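Local coordinates for DUF5624 domain-containing protein (Legionella pneumophila subsp. pneumophila, PDB 4JX2) that is of unknown function but is a putative secreted protein that appears to form a two-fold dimer through its N-terminal segments, at the interface of chains A and B. Numbering follows the deposited sequence. Chains: chain A/B, hypothetical protein.

Contacts 2 and 3 are two-fold twins: in each, the N-terminal segment from residue 28 into the helix beginning at residue 32 docks on helix 110-117 and helix 162-165 of the other chain. The arm residues A:Tyr28, A:Thr30, A:Pro31 and A:Phe34 meet B:Glu112 and B:Trp162 in contact 3, and contact 2 has the same residues with the chains exchanged. Their C-alpha centres lie about 68 Å apart, at opposite ends of the assembly. The C-alpha centre of contact 1, which takes up A:Phe41 of helix 32-41, lies about 25 Å from that of contact 3 and about 59 Å from that of contact 2. Successive grips along each arm suggest an intertwined dimer.

Contact 1: the interface of chains A and B. Residues chain A 41, 56-57, 60, 335, 339; chain B 121-122, 125.
A:Phe41 and B:Tyr125 lead the aromatic contacts, their ring planes turned 64° apart in an edge-to-face pair with centroids 4.7 Å apart. The phenylalanine supplies the edge: its CE1 stands over the centre of the tyrosine ring, while A:Leu60 CD2 caps the opposite face nearer the rim, 3.8 Å from the B:Tyr125 ring centroid. B:Tyr125 is thus clamped from both faces, and A:Ser57 CA closes one edge in the ring plane.

Aliphatic packing completes the socket. A:Ile56 CG2 meets B:Tyr125 CB at the root of the side chain, A:Val339 CG1 packs against B:Tyr125 CD1, and A:Ile335 CG2 lies 3.6 Å from the phenol OH of B:Tyr125. These partners come from helices 56-66 and 315-339, so one tyrosine of helix 119-131 is inserted between separate elements of chain A; it has 115 Å² hidden by the partner. On the other flank, the A:Phe41 ring rests on the B helix, with CD1 3.5 Å from B:Ala122 CA and CZ against B:Pro121 CB.

Within chain A, a hydrogen bond fixes one of the packing groups. With its hydroxyl anti to the carbonyl carbon (chi1 -60°), A:Ser57 sets OG above one face of the A:Phe41 ring and donates a hydrogen bond of 2.7 Å from OG to A:Phe41 O.

Contact 2: the interface of chains A and B. Residues chain A 112, 154, 162; chain B 28, 30-31, 34.
The backbone of B:Tyr28, B:Thr30 and B:Pro31 is extended before B:Phe34 turns into helix 32-39, whereas A:Glu112, A:Ile154 and A:Trp162 present their side chains from helices. A:Glu112 is the polar centre. Its chain bends at chi2 (89°), and the carboxylate oxygen OE2 accepts two hydrogen bonds from chain B. The phenol OH of B:Tyr28 donates to the anti lone pair of A:Glu112 OE2 at 2.5 Å, with ring and carboxylate nearly coplanar. B:Thr30 OG1 donates to A:Glu112 OE2 at 2.7 Å from above the carboxylate plane, 46° out of it. Two donors on one oxygen would be expected to stabilise the anionic form.

The same glutamate also serves as an apolar surface: its CG lies over one face of the B:Phe34 ring, 3.7 Å from the centroid. That phenylalanine in turn directs its outer edge onto a face of the A:Trp162 indole at about 60° between planes, B:Phe34 CZ approaching A:Trp162 CE2 to 3.7 Å. A:Ile154 flanks this group, its CG2 near B:Phe34 CE2 and its CG1 near B:Pro31 CB. B:Tyr28 lies alongside A:Trp162, and its OH is 3.4 Å from the indole carbon CE3 of A:Trp162.

Contact 3: the interface of chains A and B. Residues chain A 28, 30-31, 34; chain B 112, 162, 165-166.
This is a polar and aromatic docking site between two copies of one protein, in which the N-terminal arm of chain A is fastened to chain B; with its two-fold twin it fastens each chain's arm to the other chain, at either end of the deposited assembly, plausibly stabilising a dimer.

A:Tyr28, with 77 Å² hidden by the partner, reaches its carboxylate acceptor because CG stands anti to the backbone N (chi1 179°), pointing the ring into chain B. Its OH donates to B:Glu112 OE2 at 2.5 Å on the anti side, 25° out of the carboxylate plane. A:Thr30 OG1 donates to B:Glu112 OE2 at 2.7 Å from the opposite face, so the two bonds straddle the plane and should restrict rotation of the carboxylate. Water 1 adds a second route, linking A:Thr30 OG1 to the other carboxylate oxygen, B:Glu112 OE1.

Around the phenol, B:Gln165 CB packs 3.4 Å from A:Tyr28 CD1, with its amide turned almost perpendicular to the ring and NE2 at the ring edge. B:Val166 CG2 abuts A:Tyr28 CZ. A:Pro31 CG touches B:Trp162 CB.

The A:Phe34 ring is wedged between two groups: B:Glu112 CG covers one face towards the rim, and the B:Trp162 indole receives the ring's outer edge. The planes of the six-membered indole ring and the phenyl are 63° apart, and A:Phe34 CZ comes to 3.6 Å from B:Trp162 CE2.

Contact 1: the interface of chains A and B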
loop_
_atom_site.group_PDB
_atom_site.type_symbol
_atom_site.label_atom_id
_atom_site.label_comp_id
_atom_site.label_asym_id
_atom_site.label_seq_id
_atom_site.Cartn_x
_atom_site.Cartn_y
_atom_site.Cartn_z
ATOM N N PHE A 41 20.676 19.110 10.754
ATOM C CA PHE A 41 19.306 19.178 10.294
ATOM C C PHE A 41 18.481 17.941 10.726
ATOM O O PHE A 41 17.356 18.096 11.220
ATOM C CB PHE A 41 19.276 19.367 8.765
ATOM C CG PHE A 41 17.910 19.305 8.125
ATOM C CD1 PHE A 41 16.987 20.326 8.316
ATOM C CD2 PHE A 41 17.530 18.204 7.370
ATOM C CE1 PHE A 41 15.714 20.259 7.733
ATOM C CE2 PHE A 41 16.257 18.137 6.789
ATOM C CZ PHE A 41 15.354 19.161 6.990
ATOM N N ILE A 56 17.974 21.335 13.719
ATOM C CA ILE A 56 17.061 22.320 13.150
ATOM C C ILE A 56 15.588 21.768 13.128
ATOM O O ILE A 56 14.665 22.510 13.503
ATOM C CB ILE A 56 17.613 22.824 11.791
ATOM C CG1 ILE A 56 18.825 23.769 12.061
ATOM C CG2 ILE A 56 16.544 23.548 10.983
ATOM C CD1 ILE A 56 19.836 23.955 10.939
ATOM N N SER A 57 15.393 20.464 12.797
ATOM C CA SER A 57 14.065 19.825 12.804
ATOM C C SER A 57 13.416 19.905 14.194
ATOM O O SER A 57 12.252 20.295 14.298
ATOM C CB SER A 57 14.153 18.372 12.355
ATOM O OG SER A 57 14.681 18.284 11.042
ATOM N N LEU A 60 12.358 23.509 15.001
ATOM C CA LEU A 60 11.097 23.785 14.301
ATOM C C LEU A 60 9.937 23.192 15.071
ATOM O O LEU A 60 8.952 23.883 15.320
ATOM C CB LEU A 60 11.089 23.251 12.857
ATOM C CG LEU A 60 9.770 23.446 12.101
ATOM C CD1 LEU A 60 9.507 24.904 11.845
ATOM C CD2 LEU A 60 9.762 22.686 10.808
ATOM N N ILE A 335 4.344 20.155 7.611
ATOM C CA ILE A 335 5.706 20.603 7.317
ATOM C C ILE A 335 5.812 20.949 5.836
ATOM O O ILE A 335 6.256 22.043 5.521
ATOM C CB ILE A 335 6.818 19.615 7.776
ATOM C CG1 ILE A 335 6.877 19.542 9.328
ATOM C CG2 ILE A 335 8.200 20.028 7.213
ATOM C CD1 ILE A 335 7.433 18.155 9.896
ATOM N N VAL A 339 6.270 24.809 5.359
ATOM C CA VAL A 339 7.694 25.112 5.167
ATOM C C VAL A 339 8.072 25.226 3.660
ATOM O O VAL A 339 8.837 26.129 3.302
ATOM C CB VAL A 339 8.618 24.106 5.919
ATOM C CG1 VAL A 339 10.087 24.487 5.804
ATOM C CG2 VAL A 339 8.221 23.976 7.387
ATOM N N PRO B 121 16.553 22.589 2.746
ATOM C CA PRO B 121 15.485 22.396 3.750
ATOM C C PRO B 121 15.822 22.981 5.129
ATOM O O PRO B 121 14.929 23.557 5.743
ATOM C CB PRO B 121 15.341 20.875 3.808
ATOM C CG PRO B 121 15.744 20.423 2.456
ATOM C CD PRO B 121 16.892 21.307 2.093
ATOM N N ALA B 122 17.094 22.878 5.598
ATOM C CA ALA B 122 17.553 23.460 6.874
ATOM C C ALA B 122 17.297 24.964 6.909
ATOM O O ALA B 122 16.723 25.462 7.875
ATOM C CB ALA B 122 19.034 23.175 7.096
ATOM N N TYR B 125 13.524 25.674 7.127
ATOM C CA TYR B 125 13.126 25.437 8.505
ATOM C C TYR B 125 13.491 26.639 9.368
ATOM O O TYR B 125 12.666 27.061 10.175
ATOM C CB TYR B 125 13.839 24.194 9.032
ATOM C CG TYR B 125 13.193 22.856 8.772
ATOM C CD1 TYR B 125 12.617 22.562 7.533
ATOM C CD2 TYR B 125 13.211 21.854 9.738
ATOM C CE1 TYR B 125 12.044 21.313 7.282
ATOM C CE2 TYR B 125 12.644 20.608 9.496
ATOM C CZ TYR B 125 12.070 20.339 8.267
ATOM O OH TYR B 125 11.527 19.098 8.060
#

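Contact 2: the interface of chains A and B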
loop_
_atom_site.group_PDB
_atom_site.type_symbol
_atom_site.label_atom_id
_atom_site.label_comp_id
_atom_site.label_asym_id
_atom_site.label_seq_id
_atom_site.Cartn_x
_atom_site.Cartn_y
_atom_site.Cartn_z
ATOM N N GLU A 112 -22.139 -17.987 7.470
ATOM C CA GLU A 112 -23.327 -18.494 6.781
ATOM C C GLU A 112 -23.431 -17.939 5.359
ATOM O O GLU A 112 -23.456 -18.718 4.400
ATOM C CB GLU A 112 -24.607 -18.160 7.575
ATOM C CG GLU A 112 -24.695 -18.804 8.952
ATOM C CD GLU A 112 -24.099 -18.049 10.130
ATOM O OE1 GLU A 112 -23.101 -17.315 9.948
ATOM O OE2 GLU A 112 -24.604 -18.238 11.261
ATOM N N ILE A 154 -30.255 -27.846 6.758
ATOM C CA ILE A 154 -30.237 -27.007 7.960
ATOM C C ILE A 154 -30.980 -25.655 7.711
ATOM O O ILE A 154 -31.691 -25.170 8.610
ATOM C CB ILE A 154 -28.782 -26.829 8.502
ATOM C CG1 ILE A 154 -28.754 -26.720 10.011
ATOM C CG2 ILE A 154 -28.038 -25.666 7.881
ATOM C CD1 ILE A 154 -28.624 -28.046 10.728
ATOM N N TRP A 162 -32.091 -20.920 11.647
ATOM C CA TRP A 162 -30.895 -20.147 11.969
ATOM C C TRP A 162 -31.100 -18.632 11.687
ATOM O O TRP A 162 -30.659 -17.797 12.483
ATOM C CB TRP A 162 -29.672 -20.708 11.207
ATOM C CG TRP A 162 -29.688 -20.431 9.729
ATOM C CD1 TRP A 162 -30.329 -21.155 8.766
ATOM C CD2 TRP A 162 -29.107 -19.299 9.062
ATOM N NE1 TRP A 162 -30.179 -20.551 7.540
ATOM C CE2 TRP A 162 -29.446 -19.402 7.693
ATOM C CE3 TRP A 162 -28.358 -18.191 9.492
ATOM C CZ2 TRP A 162 -29.009 -18.468 6.740
ATOM C CZ3 TRP A 162 -27.971 -17.238 8.555
ATOM C CH2 TRP A 162 -28.263 -17.400 7.193
ATOM N N TYR B 28 -27.325 -17.756 20.157
ATOM C CA TYR B 28 -27.184 -18.218 18.769
ATOM C C TYR B 28 -25.783 -18.724 18.474
ATOM O O TYR B 28 -24.793 -18.088 18.845
ATOM C CB TYR B 28 -27.549 -17.134 17.734
ATOM C CG TYR B 28 -27.356 -17.585 16.293
ATOM C CD1 TYR B 28 -28.231 -18.491 15.700
ATOM C CD2 TYR B 28 -26.274 -17.134 15.536
ATOM C CE1 TYR B 28 -28.054 -18.918 14.384
ATOM C CE2 TYR B 28 -26.068 -17.579 14.229
ATOM C CZ TYR B 28 -26.963 -18.472 13.656
ATOM O OH TYR B 28 -26.776 -18.903 12.364
ATOM N N THR B 30 -23.683 -20.474 15.055
ATOM C CA THR B 30 -23.621 -20.820 13.640
ATOM C C THR B 30 -23.657 -22.363 13.481
ATOM O O THR B 30 -22.787 -23.058 14.037
ATOM C CB THR B 30 -22.352 -20.218 12.989
ATOM O OG1 THR B 30 -22.528 -18.814 12.860
ATOM C CG2 THR B 30 -22.049 -20.812 11.625
ATOM N N PRO B 31 -24.658 -22.888 12.714
ATOM C CA PRO B 31 -24.703 -24.335 12.441
ATOM C C PRO B 31 -23.397 -24.852 11.836
ATOM O O PRO B 31 -22.793 -24.186 10.994
ATOM C CB PRO B 31 -25.853 -24.471 11.435
ATOM C CG PRO B 31 -26.704 -23.265 11.654
ATOM C CD PRO B 31 -25.738 -22.173 11.994
ATOM N N PHE B 34 -22.650 -24.905 8.057
ATOM C CA PHE B 34 -22.147 -23.660 7.470
ATOM C C PHE B 34 -20.620 -23.570 7.581
ATOM O O PHE B 34 -19.964 -23.217 6.609
ATOM C CB PHE B 34 -22.823 -22.424 8.090
ATOM C CG PHE B 34 -24.180 -22.142 7.494
ATOM C CD1 PHE B 34 -24.302 -21.692 6.180
ATOM C CD2 PHE B 34 -25.341 -22.338 8.238
ATOM C CE1 PHE B 34 -25.563 -21.399 5.635
ATOM C CE2 PHE B 34 -26.602 -22.072 7.686
ATOM C CZ PHE B 34 -26.707 -21.595 6.391
#

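Contact 3: the interface of chains A and B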
loop_
_atom_site.group_PDB
_atom_site.type_symbol
_atom_site.label_atom_id
_atom_site.label_comp_id
_atom_site.label_asym_id
_atom_site.label_seq_id
_atom_site.Cartn_x
_atom_site.Cartn_y
_atom_site.Cartn_z
ATOM N N TYR A 28 37.476 2.943 4.636
ATOM C CA TYR A 28 36.888 4.283 4.485
ATOM C C TYR A 28 36.029 4.663 5.669
ATOM O O TYR A 28 35.270 3.850 6.191
ATOM C CB TYR A 28 36.053 4.422 3.184
ATOM C CG TYR A 28 35.415 5.786 3.002
ATOM C CD1 TYR A 28 36.187 6.904 2.701
ATOM C CD2 TYR A 28 34.049 5.970 3.183
ATOM C CE1 TYR A 28 35.612 8.167 2.562
ATOM C CE2 TYR A 28 33.460 7.228 3.039
ATOM C CZ TYR A 28 34.248 8.325 2.728
ATOM O OH TYR A 28 33.698 9.575 2.592
ATOM N N THR A 30 33.597 8.095 6.792
ATOM C CA THR A 30 32.997 9.385 6.469
ATOM C C THR A 30 33.637 10.468 7.366
ATOM O O THR A 30 33.605 10.316 8.600
ATOM C CB THR A 30 31.468 9.332 6.657
ATOM O OG1 THR A 30 30.877 8.585 5.593
ATOM C CG2 THR A 30 30.827 10.714 6.716
ATOM N N PRO A 31 34.228 11.542 6.759
ATOM C CA PRO A 31 34.807 12.634 7.569
ATOM C C PRO A 31 33.814 13.186 8.595
ATOM O O PRO A 31 32.626 13.332 8.299
ATOM C CB PRO A 31 35.167 13.697 6.528
ATOM C CG PRO A 31 35.346 12.931 5.258
ATOM C CD PRO A 31 34.334 11.831 5.309
ATOM N N PHE A 34 31.347 16.010 7.830
ATOM C CA PHE A 34 30.111 15.628 7.136
ATOM C C PHE A 34 29.025 15.144 8.121
ATOM O O PHE A 34 27.865 15.514 7.968
ATOM C CB PHE A 34 30.358 14.586 6.055
ATOM C CG PHE A 34 30.926 15.148 4.776
ATOM C CD1 PHE A 34 30.156 15.962 3.953
ATOM C CD2 PHE A 34 32.215 14.828 4.368
ATOM C CE1 PHE A 34 30.669 16.449 2.748
ATOM C CE2 PHE A 34 32.723 15.313 3.165
ATOM C CZ PHE A 34 31.942 16.116 2.359
ATOM N N GLU B 112 27.445 12.128 3.263
ATOM C CA GLU B 112 28.173 13.233 2.663
ATOM C C GLU B 112 27.294 14.027 1.708
ATOM O O GLU B 112 27.166 15.245 1.856
ATOM C CB GLU B 112 29.421 12.718 1.927
ATOM C CG GLU B 112 30.452 12.056 2.837
ATOM C CD GLU B 112 30.306 10.567 3.080
ATOM O OE1 GLU B 112 29.167 10.044 3.047
ATOM O OE2 GLU B 112 31.345 9.921 3.334
ATOM N N TRP B 162 38.252 12.427 0.256
ATOM C CA TRP B 162 37.177 11.529 0.682
ATOM C C TRP B 162 36.419 10.939 -0.526
ATOM O O TRP B 162 36.054 9.766 -0.507
ATOM C CB TRP B 162 36.214 12.268 1.644
ATOM C CG TRP B 162 35.347 13.304 0.984
ATOM C CD1 TRP B 162 35.660 14.609 0.734
ATOM C CD2 TRP B 162 34.069 13.076 0.385
ATOM N NE1 TRP B 162 34.662 15.199 0.001
ATOM C CE2 TRP B 162 33.672 14.280 -0.227
ATOM C CE3 TRP B 162 33.226 11.957 0.289
ATOM C CZ2 TRP B 162 32.452 14.408 -0.886
ATOM C CZ3 TRP B 162 32.053 12.070 -0.421
ATOM C CH2 TRP B 162 31.664 13.289 -0.979
ATOM N N GLN B 165 37.768 7.914 -2.222
ATOM C CA GLN B 165 37.745 6.753 -1.334
ATOM C C GLN B 165 36.350 6.127 -1.221
ATOM O O GLN B 165 36.210 5.035 -0.665
ATOM C CB GLN B 165 38.279 7.161 0.064
ATOM C CG GLN B 165 39.813 7.350 0.160
ATOM C CD GLN B 165 40.266 7.833 1.528
ATOM O OE1 GLN B 165 41.017 8.807 1.651
ATOM N NE2 GLN B 165 39.817 7.174 2.595
ATOM N N VAL B 166 35.325 6.794 -1.767
ATOM C CA VAL B 166 33.934 6.339 -1.733
ATOM C C VAL B 166 33.731 5.215 -2.776
ATOM O O VAL B 166 34.302 5.271 -3.877
ATOM C CB VAL B 166 32.978 7.558 -1.965
ATOM C CG1 VAL B 166 31.581 7.139 -2.432
ATOM C CG2 VAL B 166 32.881 8.416 -0.718
HETATM O O HOH W 1 29.392 7.296 3.065
#